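Local coordinates for protein tyrocidine synthase 2 (Brevibacillus parabrevis, PDB 6TA8) that belongs to the nonribosomal peptide synthetases and is represented here by a condensation domain built from two lobes, at residues G155-V160 with T401-G406; F176-S181 with I192-K197; H305-I310 with M314-T319. All coordinates share one frame; numbering follows the deposited sequence.

How the interactions relate
Interactions 1 and 2 both lie on the first lobe of the condensation domain, their centres about 20 Å apart; in interaction 1 the latch segment 401-406 comes across from the second lobe. Interaction 3 lies about 18 Å from interaction 2, centre to centre, but does not touch interaction 1, the nearest atoms being about 14 Å apart. Helix 169-187, which follows strand 155-163, links all three: its Phe179 and Phe176 meet Leu158 and Phe402 of interaction 1, and its Asp178, part of interaction 2, pairs with Arg318 of interaction 3. Along the chain, interactions 2 and 3 follow one another inside the loop closed by interaction 1. Interactions 1 and 3 each join the two lobes.

Interaction 1: G155-V160 with T401-G406; sequences GDHLLV and TFSPLG
Leu405 lays its CD1 methyl over one face of the His157 imidazole, while Ser403 meets the edge of the same ring. The arrangement belongs to the latch of the condensation-domain fold, in which chain from the second lobe reaches across and adds the short strand 401-402 to the sheet of the first. That strand pairs with 56-63, which in turn lies beside 155-163, so the contact reaches past one intervening strand. It is the side chains that span the gap: the closest CA atoms, those of His157 and Ser403, are 6.8 Å apart.

Histidine suits its place because it offers a flat pi face and a polar rim together. ND1 lies 2.8 Å from Ser403 OG in a hydrogen bond whose donor may be either atom. With chi1 of 169°, Ser403 holds OG anti to its own backbone N, and the short serine side chain brings that oxygen to the imidazole edge. The CB of Ser403 approaches the same edge in the plane of the ring. The side chains of Leu405 and His157 cross at about a right angle.

Other parts of the lobe complete the setting. The ring of Phe62 meets that of His157, and Ile126 of helix 122-134 touches both His157 and Leu405. On the adjoining strand, Met60 and Phe62 pack against Ser403.

The loop holds its own shape through an ST turn, in which Leu405 N donates to Ser403 OG in a nearly straight bond of 3.2 Å. One hydroxyl thus fixes the turn and meets the imidazole edge, and Leu405 CD1 makes its CH-pi contact 3.8 Å from the centroid of the His157 ring, only 9° off the ring normal.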
ATOM      1  N   GLY A 155      27.576  -3.701 -11.475  1.00 75.24           N
ATOM      2  CA  GLY A 155      27.036  -4.035 -10.172  1.00 70.77           C
ATOM      3  C   GLY A 155      26.061  -5.190 -10.250  1.00 71.69           C
ATOM      4  O   GLY A 155      25.941  -5.878 -11.268  1.00 69.27           O
ATOM      5  N   ASP A 156      25.350  -5.401  -9.144  1.00 68.86           N
ATOM      6  CA  ASP A 156      24.372  -6.472  -9.020  1.00 63.48           C
ATOM      7  C   ASP A 156      23.018  -5.884  -8.652  1.00 61.09           C
ATOM      8  O   ASP A 156      22.925  -5.048  -7.746  1.00 57.02           O
ATOM      9  CB  ASP A 156      24.803  -7.497  -7.966  1.00 62.00           C
ATOM     10  CG  ASP A 156      25.979  -8.341  -8.418  1.00 66.31           C
ATOM     11  OD1 ASP A 156      26.431  -8.172  -9.569  1.00 68.68           O
ATOM     12  OD2 ASP A 156      26.453  -9.177  -7.618  1.00 63.43           O
ATOM     13  N   HIS A 157      21.975  -6.320  -9.354  1.00 60.54           N
ATOM     14  CA  HIS A 157      20.606  -5.910  -9.073  1.00 54.57           C
ATOM     15  C   HIS A 157      19.877  -7.047  -8.370  1.00 55.41           C
ATOM     16  O   HIS A 157      19.977  -8.205  -8.788  1.00 57.50           O
ATOM     17  CB  HIS A 157      19.873  -5.526 -10.359  1.00 55.95           C
ATOM     18  CG  HIS A 157      20.521  -4.407 -11.114  1.00 55.85           C
ATOM     19  ND1 HIS A 157      20.257  -3.080 -10.849  1.00 59.57           N
ATOM     20  CD2 HIS A 157      21.418  -4.416 -12.129  1.00 58.59           C
ATOM     21  CE1 HIS A 157      20.965  -2.321 -11.666  1.00 59.91           C
ATOM     22  NE2 HIS A 157      21.677  -3.107 -12.453  1.00 53.68           N
ATOM     23  N   LEU A 158      19.148  -6.716  -7.306  1.00 59.03           N
ATOM     24  CA  LEU A 158      18.434  -7.703  -6.502  1.00 53.51           C
ATOM     25  C   LEU A 158      16.950  -7.359  -6.507  1.00 54.41           C
ATOM     26  O   LEU A 158      16.547  -6.315  -5.983  1.00 55.89           O
ATOM     27  CB  LEU A 158      18.980  -7.749  -5.077  1.00 52.83           C
ATOM     28  CG  LEU A 158      18.461  -8.897  -4.207  1.00 54.01           C
ATOM     29  CD1 LEU A 158      18.930 -10.238  -4.754  1.00 46.43           C
ATOM     30  CD2 LEU A 158      18.894  -8.720  -2.760  1.00 55.00           C
ATOM     31  N   LEU A 159      16.143  -8.238  -7.094  1.00 48.75           N
ATOM     32  CA  LEU A 159      14.696  -8.075  -7.141  1.00 38.70           C
ATOM     33  C   LEU A 159      14.057  -8.914  -6.044  1.00 47.39           C
ATOM     34  O   LEU A 159      14.408 -10.085  -5.868  1.00 54.29           O
ATOM     35  CB  LEU A 159      14.148  -8.485  -8.509  1.00 45.14           C
ATOM     36  CG  LEU A 159      12.626  -8.549  -8.654  1.00 42.77           C
ATOM     37  CD1 LEU A 159      12.008  -7.170  -8.479  1.00 42.48           C
ATOM     38  CD2 LEU A 159      12.244  -9.144  -9.998  1.00 40.21           C
ATOM     39  N   VAL A 160      13.127  -8.313  -5.306  1.00 43.40           N
ATOM     40  CA  VAL A 160      12.416  -8.980  -4.217  1.00 43.71           C
ATOM     41  C   VAL A 160      10.929  -8.749  -4.453  1.00 46.45           C
ATOM     42  O   VAL A 160      10.409  -7.664  -4.167  1.00 48.78           O
ATOM     43  CB  VAL A 160      12.843  -8.469  -2.837  1.00 43.31           C
ATOM     44  CG1 VAL A 160      12.066  -9.189  -1.746  1.00 44.02           C
ATOM     45  CG2 VAL A 160      14.342  -8.648  -2.639  1.00 46.66           C
ATOM     46  N   THR A 401      21.487   0.384  -1.969  1.00 70.78           N
ATOM     47  CA  THR A 401      20.850   1.477  -2.686  1.00 72.10           C
ATOM     48  C   THR A 401      19.772   0.904  -3.595  1.00 72.56           C
ATOM     49  O   THR A 401      19.804  -0.272  -3.966  1.00 73.02           O
ATOM     50  CB  THR A 401      21.857   2.298  -3.507  1.00 69.47           C
ATOM     51  OG1 THR A 401      21.153   3.159  -4.410  1.00 62.92           O
ATOM     52  CG2 THR A 401      22.776   1.384  -4.299  1.00 70.01           C
ATOM     53  N   PHE A 402      18.808   1.750  -3.943  1.00 69.36           N
ATOM     54  CA  PHE A 402      17.698   1.345  -4.792  1.00 66.04           C
ATOM     55  C   PHE A 402      18.095   1.484  -6.256  1.00 67.19           C
ATOM     56  O   PHE A 402      18.594   2.533  -6.675  1.00 72.78           O
ATOM     57  CB  PHE A 402      16.455   2.182  -4.488  1.00 68.15           C
ATOM     58  CG  PHE A 402      15.878   1.933  -3.124  1.00 74.20           C
ATOM     59  CD1 PHE A 402      16.371   2.601  -2.015  1.00 77.68           C
ATOM     60  CD2 PHE A 402      14.846   1.025  -2.948  1.00 72.97           C
ATOM     61  CE1 PHE A 402      15.845   2.372  -0.757  1.00 79.02           C
ATOM     62  CE2 PHE A 402      14.315   0.791  -1.692  1.00 66.77           C
ATOM     63  CZ  PHE A 402      14.815   1.466  -0.596  1.00 69.37           C
ATOM     64  N   SER A 403      17.874   0.421  -7.024  1.00 66.31           N
ATOM     65  CA  SER A 403      18.286   0.406  -8.417  1.00 66.13           C
ATOM     66  C   SER A 403      17.358   1.277  -9.262  1.00 68.39           C
ATOM     67  O   SER A 403      16.156   1.359  -8.999  1.00 71.24           O
ATOM     68  CB  SER A 403      18.289  -1.021  -8.957  1.00 65.42           C
ATOM     69  OG  SER A 403      18.444  -1.035 -10.366  1.00 72.43           O
ATOM     70  N   PRO A 404      17.899   1.943 -10.287  1.00 70.11           N
ATOM     71  CA  PRO A 404      17.050   2.755 -11.173  1.00 70.75           C
ATOM     72  C   PRO A 404      16.117   1.935 -12.049  1.00 70.91           C
ATOM     73  O   PRO A 404      15.233   2.518 -12.693  1.00 66.76           O
ATOM     74  CB  PRO A 404      18.066   3.528 -12.029  1.00 80.33           C
ATOM     75  CG  PRO A 404      19.387   3.378 -11.320  1.00 75.08           C
ATOM     76  CD  PRO A 404      19.326   2.062 -10.625  1.00 64.87           C
ATOM     77  N   LEU A 405      16.279   0.616 -12.094  1.00 68.89           N
ATOM     78  CA  LEU A 405      15.458  -0.224 -12.950  1.00 68.78           C
ATOM     79  C   LEU A 405      14.074  -0.430 -12.345  1.00 64.29           C
ATOM     80  O   LEU A 405      13.855  -0.265 -11.142  1.00 66.54           O
ATOM     81  CB  LEU A 405      16.129  -1.578 -13.178  1.00 60.38           C
ATOM     82  CG  LEU A 405      17.570  -1.543 -13.686  1.00 61.73           C
ATOM     83  CD1 LEU A 405      18.067  -2.952 -13.957  1.00 66.61           C
ATOM     84  CD2 LEU A 405      17.675  -0.682 -14.935  1.00 66.66           C
ATOM     85  N   GLY A 406      13.129  -0.802 -13.208  1.00 61.55           N
ATOM     86  CA  GLY A 406      11.787  -1.102 -12.762  1.00 60.39           C
ATOM     87  C   GLY A 406      11.669  -2.499 -12.184  1.00 58.56           C
ATOM     88  O   GLY A 406      12.573  -3.328 -12.278  1.00 64.59           O
TER

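Interaction 2: F176-S181 with I192-K197; sequences FEDFSS and IVLPKK
Leu194 and Pro195 touch helix 169-187 at Asp178, and the residues ahead of them bring the chain into position. Ile192 rests on Gln78 of helix 69-82, and Val193 is tied back by its N to Gln185 OE1, near the end of the helix the chain has just left. Leu194 then turns its branched end to the helix. Its CD2 lies 3.8 Å from Asp178 O and 4.2 Å from Asp178 CB, while CD1 lies 4.2 Å from Asp178 OD2, no more than a van der Waals approach. A leucine serves here because its two methyls can follow both the helix backbone and the aliphatic root of the aspartate; it also touches His82. Pro195 places its ring CD 4.2 Å from Asp178 OD1, a compact apolar neighbour needing no polar partner. The carboxylate finds its partners elsewhere, in a salt bridge from OD1 to Arg318 and a hydrogen bond between OD2 and His83 NE2, which suits a charged residue in a buried place. Farther on, Lys197 forms a salt bridge with Asp84. The whole is a helix followed by an irregular segment running back along it, packed against helices 169-187 and 69-82 in the first lobe of a condensation domain.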
ATOM      1  N   PHE A 176      13.545  -3.744   4.681  1.00 46.87           N
ATOM      2  CA  PHE A 176      14.777  -3.020   4.382  1.00 47.87           C
ATOM      3  C   PHE A 176      15.690  -2.961   5.601  1.00 50.73           C
ATOM      4  O   PHE A 176      16.917  -3.016   5.469  1.00 58.86           O
ATOM      5  CB  PHE A 176      14.454  -1.607   3.893  1.00 50.74           C
ATOM      6  CG  PHE A 176      13.559  -1.567   2.686  1.00 51.62           C
ATOM      7  CD1 PHE A 176      13.593  -2.579   1.742  1.00 56.12           C
ATOM      8  CD2 PHE A 176      12.685  -0.508   2.495  1.00 55.40           C
ATOM      9  CE1 PHE A 176      12.770  -2.540   0.632  1.00 51.39           C
ATOM     10  CE2 PHE A 176      11.859  -0.463   1.388  1.00 51.00           C
ATOM     11  CZ  PHE A 176      11.901  -1.480   0.455  1.00 57.71           C
ATOM     12  N   GLU A 177      15.106  -2.847   6.795  1.00 53.48           N
ATOM     13  CA  GLU A 177      15.911  -2.813   8.011  1.00 50.78           C
ATOM     14  C   GLU A 177      16.519  -4.180   8.303  1.00 40.54           C
ATOM     15  O   GLU A 177      17.729  -4.298   8.529  1.00 40.06           O
ATOM     16  CB  GLU A 177      15.058  -2.342   9.191  1.00 52.53           C
ATOM     17  CG  GLU A 177      14.915  -0.831   9.307  1.00 53.34           C
ATOM     18  CD  GLU A 177      13.860  -0.423  10.322  1.00 68.75           C
ATOM     19  OE1 GLU A 177      12.690  -0.233   9.925  1.00 60.62           O
ATOM     20  OE2 GLU A 177      14.199  -0.294  11.518  1.00 77.34           O
ATOM     21  N   ASP A 178      15.692  -5.226   8.291  1.00 39.03           N
ATOM     22  CA  ASP A 178      16.162  -6.545   8.701  1.00 41.61           C
ATOM     23  C   ASP A 178      17.118  -7.146   7.676  1.00 48.29           C
ATOM     24  O   ASP A 178      18.090  -7.813   8.048  1.00 40.40           O
ATOM     25  CB  ASP A 178      14.969  -7.471   8.941  1.00 43.80           C
ATOM     26  CG  ASP A 178      14.221  -7.137  10.219  1.00 56.07           C
ATOM     27  OD1 ASP A 178      14.564  -6.123  10.866  1.00 51.94           O
ATOM     28  OD2 ASP A 178      13.290  -7.890  10.580  1.00 47.26           O
ATOM     29  N   PHE A 179      16.864  -6.926   6.384  1.00 40.77           N
ATOM     30  CA  PHE A 179      17.760  -7.472   5.369  1.00 47.84           C
ATOM     31  C   PHE A 179      19.105  -6.757   5.381  1.00 47.50           C
ATOM     32  O   PHE A 179      20.153  -7.394   5.219  1.00 50.33           O
ATOM     33  CB  PHE A 179      17.122  -7.386   3.983  1.00 50.55           C
ATOM     34  CG  PHE A 179      18.025  -7.854   2.877  1.00 47.70           C
ATOM     35  CD1 PHE A 179      18.322  -9.199   2.731  1.00 39.90           C
ATOM     36  CD2 PHE A 179      18.585  -6.949   1.990  1.00 53.59           C
ATOM     37  CE1 PHE A 179      19.156  -9.633   1.719  1.00 53.40           C
ATOM     38  CE2 PHE A 179      19.420  -7.377   0.975  1.00 50.40           C
ATOM     39  CZ  PHE A 179      19.705  -8.721   0.838  1.00 55.04           C
ATOM     40  N   SER A 180      19.098  -5.435   5.565  1.00 47.58           N
ATOM     41  CA  SER A 180      20.357  -4.705   5.659  1.00 44.21           C
ATOM     42  C   SER A 180      21.143  -5.109   6.898  1.00 42.88           C
ATOM     43  O   SER A 180      22.379  -5.066   6.889  1.00 50.87           O
ATOM     44  CB  SER A 180      20.097  -3.200   5.663  1.00 45.52           C
ATOM     45  OG  SER A 180      21.314  -2.474   5.658  1.00 65.42           O
ATOM     46  N   SER A 181      20.452  -5.505   7.967  1.00 48.20           N
ATOM     47  CA  SER A 181      21.135  -5.987   9.161  1.00 47.24           C
ATOM     48  C   SER A 181      21.561  -7.443   9.007  1.00 46.90           C
ATOM     49  O   SER A 181      22.667  -7.813   9.416  1.00 51.61           O
ATOM     50  CB  SER A 181      20.235  -5.820  10.386  1.00 42.82           C
ATOM     51  OG  SER A 181      20.838  -6.373  11.543  1.00 40.01           O
ATOM     52  N   ILE A 192      23.060 -14.774  12.225  1.00 59.66           N
ATOM     53  CA  ILE A 192      22.107 -13.689  12.017  1.00 56.22           C
ATOM     54  C   ILE A 192      21.151 -13.619  13.201  1.00 59.24           C
ATOM     55  O   ILE A 192      20.434 -14.581  13.501  1.00 59.33           O
ATOM     56  CB  ILE A 192      21.349 -13.872  10.696  1.00 55.14           C
ATOM     57  CG1 ILE A 192      22.342 -14.037   9.544  1.00 58.92           C
ATOM     58  CG2 ILE A 192      20.424 -12.691  10.451  1.00 54.96           C
ATOM     59  CD1 ILE A 192      21.694 -14.243   8.197  1.00 51.50           C
ATOM     60  N   VAL A 193      21.138 -12.474  13.880  1.00 57.78           N
ATOM     61  CA  VAL A 193      20.271 -12.232  15.028  1.00 49.39           C
ATOM     62  C   VAL A 193      19.443 -10.993  14.719  1.00 52.17           C
ATOM     63  O   VAL A 193      19.980  -9.880  14.637  1.00 57.98           O
ATOM     64  CB  VAL A 193      21.067 -12.052  16.327  1.00 55.61           C
ATOM     65  CG1 VAL A 193      20.133 -11.719  17.483  1.00 48.61           C
ATOM     66  CG2 VAL A 193      21.875 -13.306  16.632  1.00 55.31           C
ATOM     67  N   LEU A 194      18.144 -11.180  14.546  1.00 52.46           N
ATOM     68  CA  LEU A 194      17.206 -10.106  14.269  1.00 50.80           C
ATOM     69  C   LEU A 194      16.490  -9.687  15.544  1.00 46.36           C
ATOM     70  O   LEU A 194      16.444 -10.444  16.518  1.00 42.88           O
ATOM     71  CB  LEU A 194      16.191 -10.554  13.210  1.00 52.37           C
ATOM     72  CG  LEU A 194      16.786 -10.886  11.837  1.00 52.12           C
ATOM     73  CD1 LEU A 194      15.705 -11.313  10.855  1.00 46.05           C
ATOM     74  CD2 LEU A 194      17.573  -9.702  11.292  1.00 45.60           C
ATOM     75  N   PRO A 195      15.932  -8.474  15.584  1.00 48.17           N
ATOM     76  CA  PRO A 195      15.245  -8.015  16.798  1.00 53.97           C
ATOM     77  C   PRO A 195      14.107  -8.942  17.205  1.00 57.08           C
ATOM     78  O   PRO A 195      13.640  -9.783  16.434  1.00 60.17           O
ATOM     79  CB  PRO A 195      14.718  -6.631  16.404  1.00 51.90           C
ATOM     80  CG  PRO A 195      15.660  -6.168  15.351  1.00 45.69           C
ATOM     81  CD  PRO A 195      16.046  -7.399  14.581  1.00 51.10           C
ATOM     82  N   LYS A 196      13.663  -8.768  18.449  1.00 58.31           N
ATOM     83  CA  LYS A 196      12.627  -9.623  19.010  1.00 53.97           C
ATOM     84  C   LYS A 196      11.341  -9.523  18.198  1.00 51.35           C
ATOM     85  O   LYS A 196      11.004  -8.471  17.647  1.00 53.71           O
ATOM     86  CB  LYS A 196      12.356  -9.242  20.466  1.00 48.61           C
ATOM     87  CG  LYS A 196      13.515  -9.521  21.410  1.00 58.96           C
ATOM     88  CD  LYS A 196      13.684 -11.012  21.659  1.00 59.10           C
ATOM     89  CE  LYS A 196      14.814 -11.284  22.637  1.00 54.86           C
ATOM     90  NZ  LYS A 196      16.130 -10.842  22.098  1.00 55.08           N
ATOM     91  N   LYS A 197      10.620 -10.639  18.123  1.00 45.55           N
ATOM     92  CA  LYS A 197       9.365 -10.670  17.389  1.00 49.47           C
ATOM     93  C   LYS A 197       8.285  -9.902  18.138  1.00 51.64           C
ATOM     94  O   LYS A 197       8.158 -10.005  19.361  1.00 48.07           O
ATOM     95  CB  LYS A 197       8.902 -12.111  17.169  1.00 48.83           C
ATOM     96  CG  LYS A 197       9.831 -12.970  16.331  1.00 47.29           C
ATOM     97  CD  LYS A 197       9.150 -14.280  15.970  1.00 36.80           C
ATOM     98  CE  LYS A 197      10.106 -15.246  15.297  1.00 54.79           C
ATOM     99  NZ  LYS A 197       9.389 -16.452  14.797  1.00 49.19           N
TER

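Interaction 3: H305-I310 with M314-T319; sequences HGREDI and MNVTRT
Arg307 points its guanidinium edge at two backbone carbonyls of 314-319. NH2 donates to Thr319 O at 2.7 Å with an N-H...O angle of 159°; the oxygen lies close to the guanidinium plane. NE makes a weaker, more bent bond to Val316 O at 3.3 Å. The chain is extended from CG to NE, which carries the head past Val316, whose CG2 lies 3.7 Å from Arg307 CB. Arginine suits the place because NH1 and NH2 have further partners: NH1 forms a salt bridge with Asp168, NH2 also bonds Ser171 OG, and Phe323 adds a cation-pi contact. Asp168 is the aspartate of the HHxxxDG motif of condensation domains. Its salt bridge and the Ser171 bond tie the loop between strands 297-304 and 325-332 of the second lobe to the start of helix 169-187 in the first. Within 314-319, Asn315 OD1 accepts from Thr317 OG1 at 3.0 Å and, weakly, from Thr317 N. The Thr319 hydroxyl is hydrogen-bonded to Asp199 O and to Thr198 OG1, and Asn315 N is bonded to Asp199 OD2. At the apolar end, Ile310 CG1 and Met314 CG meet at 4.2 Å beside helix 201-212, where Trp204 touches Ile310 and Val316.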
ATOM      1  N   HIS A 305      -2.490   2.779   7.553  1.00 36.92           N
ATOM      2  CA  HIS A 305      -1.587   1.699   7.939  1.00 44.56           C
ATOM      3  C   HIS A 305      -2.338   0.537   8.573  1.00 43.69           C
ATOM      4  O   HIS A 305      -1.935  -0.621   8.416  1.00 41.62           O
ATOM      5  CB  HIS A 305      -0.515   2.224   8.895  1.00 48.57           C
ATOM      6  CG  HIS A 305       0.486   3.126   8.245  1.00 56.56           C
ATOM      7  ND1 HIS A 305       1.607   3.590   8.901  1.00 59.71           N
ATOM      8  CD2 HIS A 305       0.537   3.652   6.998  1.00 52.60           C
ATOM      9  CE1 HIS A 305       2.303   4.362   8.087  1.00 60.29           C
ATOM     10  NE2 HIS A 305       1.677   4.416   6.926  1.00 57.87           N
ATOM     11  N   GLY A 306      -3.424   0.823   9.289  1.00 46.25           N
ATOM     12  CA  GLY A 306      -4.236  -0.218   9.885  1.00 41.81           C
ATOM     13  C   GLY A 306      -3.648  -0.884  11.105  1.00 41.29           C
ATOM     14  O   GLY A 306      -4.214  -1.871  11.586  1.00 45.30           O
ATOM     15  N   ARG A 307      -2.529  -0.387  11.620  1.00 34.65           N
ATOM     16  CA  ARG A 307      -1.912  -0.933  12.830  1.00 44.04           C
ATOM     17  C   ARG A 307      -2.349  -0.151  14.063  1.00 47.68           C
ATOM     18  O   ARG A 307      -1.531   0.343  14.839  1.00 45.47           O
ATOM     19  CB  ARG A 307      -0.395  -0.936  12.686  1.00 36.82           C
ATOM     20  CG  ARG A 307       0.127  -1.920  11.642  1.00 44.94           C
ATOM     21  CD  ARG A 307       1.587  -1.652  11.304  1.00 41.08           C
ATOM     22  NE  ARG A 307       2.263  -2.838  10.781  1.00 31.89           N
ATOM     23  CZ  ARG A 307       2.331  -3.153   9.491  1.00 48.22           C
ATOM     24  NH1 ARG A 307       1.760  -2.372   8.584  1.00 45.73           N
ATOM     25  NH2 ARG A 307       2.969  -4.251   9.106  1.00 35.06           N
ATOM     26  N   GLU A 308      -3.662  -0.031  14.250  1.00 43.13           N
ATOM     27  CA  GLU A 308      -4.224   0.764  15.328  1.00 54.60           C
ATOM     28  C   GLU A 308      -4.469  -0.100  16.563  1.00 52.84           C
ATOM     29  O   GLU A 308      -4.200  -1.304  16.582  1.00 53.39           O
ATOM     30  CB  GLU A 308      -5.516   1.440  14.868  1.00 52.62           C
ATOM     31  CG  GLU A 308      -5.383   2.226  13.575  1.00 46.18           C
ATOM     32  CD  GLU A 308      -4.600   3.512  13.750  1.00 56.20           C
ATOM     33  OE1 GLU A 308      -4.641   4.091  14.857  1.00 50.24           O
ATOM     34  OE2 GLU A 308      -3.942   3.945  12.781  1.00 61.45           O
ATOM     35  N   ASP A 309      -4.994   0.528  17.612  1.00 55.67           N
ATOM     36  CA  ASP A 309      -5.275  -0.157  18.870  1.00 51.25           C
ATOM     37  C   ASP A 309      -6.601  -0.898  18.751  1.00 50.27           C
ATOM     38  O   ASP A 309      -7.667  -0.276  18.708  1.00 56.50           O
ATOM     39  CB  ASP A 309      -5.304   0.845  20.021  1.00 53.00           C
ATOM     40  CG  ASP A 309      -5.583   0.191  21.363  1.00 60.61           C
ATOM     41  OD1 ASP A 309      -5.400  -1.038  21.483  1.00 56.42           O
ATOM     42  OD2 ASP A 309      -5.988   0.912  22.300  1.00 64.11           O
ATOM     43  N   ILE A 310      -6.537  -2.226  18.693  1.00 45.82           N
ATOM     44  CA  ILE A 310      -7.733  -3.060  18.683  1.00 49.34           C
ATOM     45  C   ILE A 310      -7.861  -3.724  20.046  1.00 50.48           C
ATOM     46  O   ILE A 310      -8.311  -4.871  20.153  1.00 52.68           O
ATOM     47  CB  ILE A 310      -7.686  -4.102  17.549  1.00 49.78           C
ATOM     48  CG1 ILE A 310      -6.418  -4.952  17.650  1.00 44.19           C
ATOM     49  CG2 ILE A 310      -7.760  -3.416  16.192  1.00 44.70           C
ATOM     50  CD1 ILE A 310      -6.371  -6.096  16.659  1.00 51.62           C
ATOM     51  N   MET A 314      -2.072  -4.972  21.876  1.00 53.95           N
ATOM     52  CA  MET A 314      -1.343  -5.586  20.775  1.00 47.08           C
ATOM     53  C   MET A 314      -0.201  -4.685  20.314  1.00 44.10           C
ATOM     54  O   MET A 314      -0.263  -3.457  20.422  1.00 44.73           O
ATOM     55  CB  MET A 314      -2.284  -5.878  19.607  1.00 37.81           C
ATOM     56  CG  MET A 314      -3.472  -6.750  19.971  1.00 43.56           C
ATOM     57  SD  MET A 314      -2.991  -8.409  20.486  1.00 53.67           S
ATOM     58  CE  MET A 314      -2.419  -9.096  18.932  1.00 48.02           C
ATOM     59  N   ASN A 315       0.852  -5.314  19.795  1.00 43.92           N
ATOM     60  CA  ASN A 315       2.038  -4.602  19.328  1.00 42.01           C
ATOM     61  C   ASN A 315       2.463  -5.207  17.996  1.00 47.10           C
ATOM     62  O   ASN A 315       2.947  -6.342  17.956  1.00 45.92           O
ATOM     63  CB  ASN A 315       3.169  -4.685  20.353  1.00 32.23           C
ATOM     64  CG  ASN A 315       4.407  -3.927  19.922  1.00 42.28           C
ATOM     65  OD1 ASN A 315       4.341  -3.039  19.073  1.00 53.47           O
ATOM     66  ND2 ASN A 315       5.547  -4.273  20.509  1.00 47.19           N
ATOM     67  N   VAL A 316       2.289  -4.453  16.912  1.00 49.10           N
ATOM     68  CA  VAL A 316       2.652  -4.928  15.580  1.00 44.99           C
ATOM     69  C   VAL A 316       3.653  -3.970  14.946  1.00 50.63           C
ATOM     70  O   VAL A 316       3.570  -3.670  13.749  1.00 53.34           O
ATOM     71  CB  VAL A 316       1.408  -5.095  14.688  1.00 42.35           C
ATOM     72  CG1 VAL A 316       0.657  -6.367  15.055  1.00 34.42           C
ATOM     73  CG2 VAL A 316       0.500  -3.881  14.806  1.00 42.36           C
ATOM     74  N   THR A 317       4.613  -3.490  15.741  1.00 52.49           N
ATOM     75  CA  THR A 317       5.614  -2.570  15.210  1.00 54.31           C
ATOM     76  C   THR A 317       6.574  -3.279  14.262  1.00 53.99           C
ATOM     77  O   THR A 317       6.918  -2.741  13.203  1.00 56.37           O
ATOM     78  CB  THR A 317       6.384  -1.908  16.354  1.00 53.46           C
ATOM     79  OG1 THR A 317       6.750  -2.895  17.325  1.00 54.40           O
ATOM     80  CG2 THR A 317       5.530  -0.838  17.021  1.00 59.14           C
ATOM     81  N   ARG A 318       7.018  -4.484  14.622  1.00 56.32           N
ATOM     82  CA  ARG A 318       7.925  -5.271  13.796  1.00 51.71           C
ATOM     83  C   ARG A 318       7.211  -6.404  13.065  1.00 47.64           C
ATOM     84  O   ARG A 318       7.867  -7.341  12.599  1.00 50.05           O
ATOM     85  CB  ARG A 318       9.062  -5.833  14.649  1.00 53.44           C
ATOM     86  CG  ARG A 318       9.793  -4.795  15.483  1.00 57.38           C
ATOM     87  CD  ARG A 318      10.595  -3.852  14.608  1.00 60.51           C
ATOM     88  NE  ARG A 318      11.690  -4.540  13.931  1.00 64.68           N
ATOM     89  CZ  ARG A 318      12.528  -3.956  13.081  1.00 59.87           C
ATOM     90  NH1 ARG A 318      12.398  -2.666  12.802  1.00 60.01           N
ATOM     91  NH2 ARG A 318      13.495  -4.661  12.510  1.00 57.34           N
ATOM     92  N   THR A 319       5.886  -6.340  12.964  1.00 49.18           N
ATOM     93  CA  THR A 319       5.103  -7.400  12.346  1.00 43.24           C
ATOM     94  C   THR A 319       4.916  -7.115  10.862  1.00 44.63           C
ATOM     95  O   THR A 319       4.547  -6.000  10.477  1.00 44.05           O
ATOM     96  CB  THR A 319       3.742  -7.537  13.032  1.00 42.97           C
ATOM     97  OG1 THR A 319       3.929  -7.938  14.395  1.00 41.14           O
ATOM     98  CG2 THR A 319       2.885  -8.575  12.320  1.00 44.02           C
TER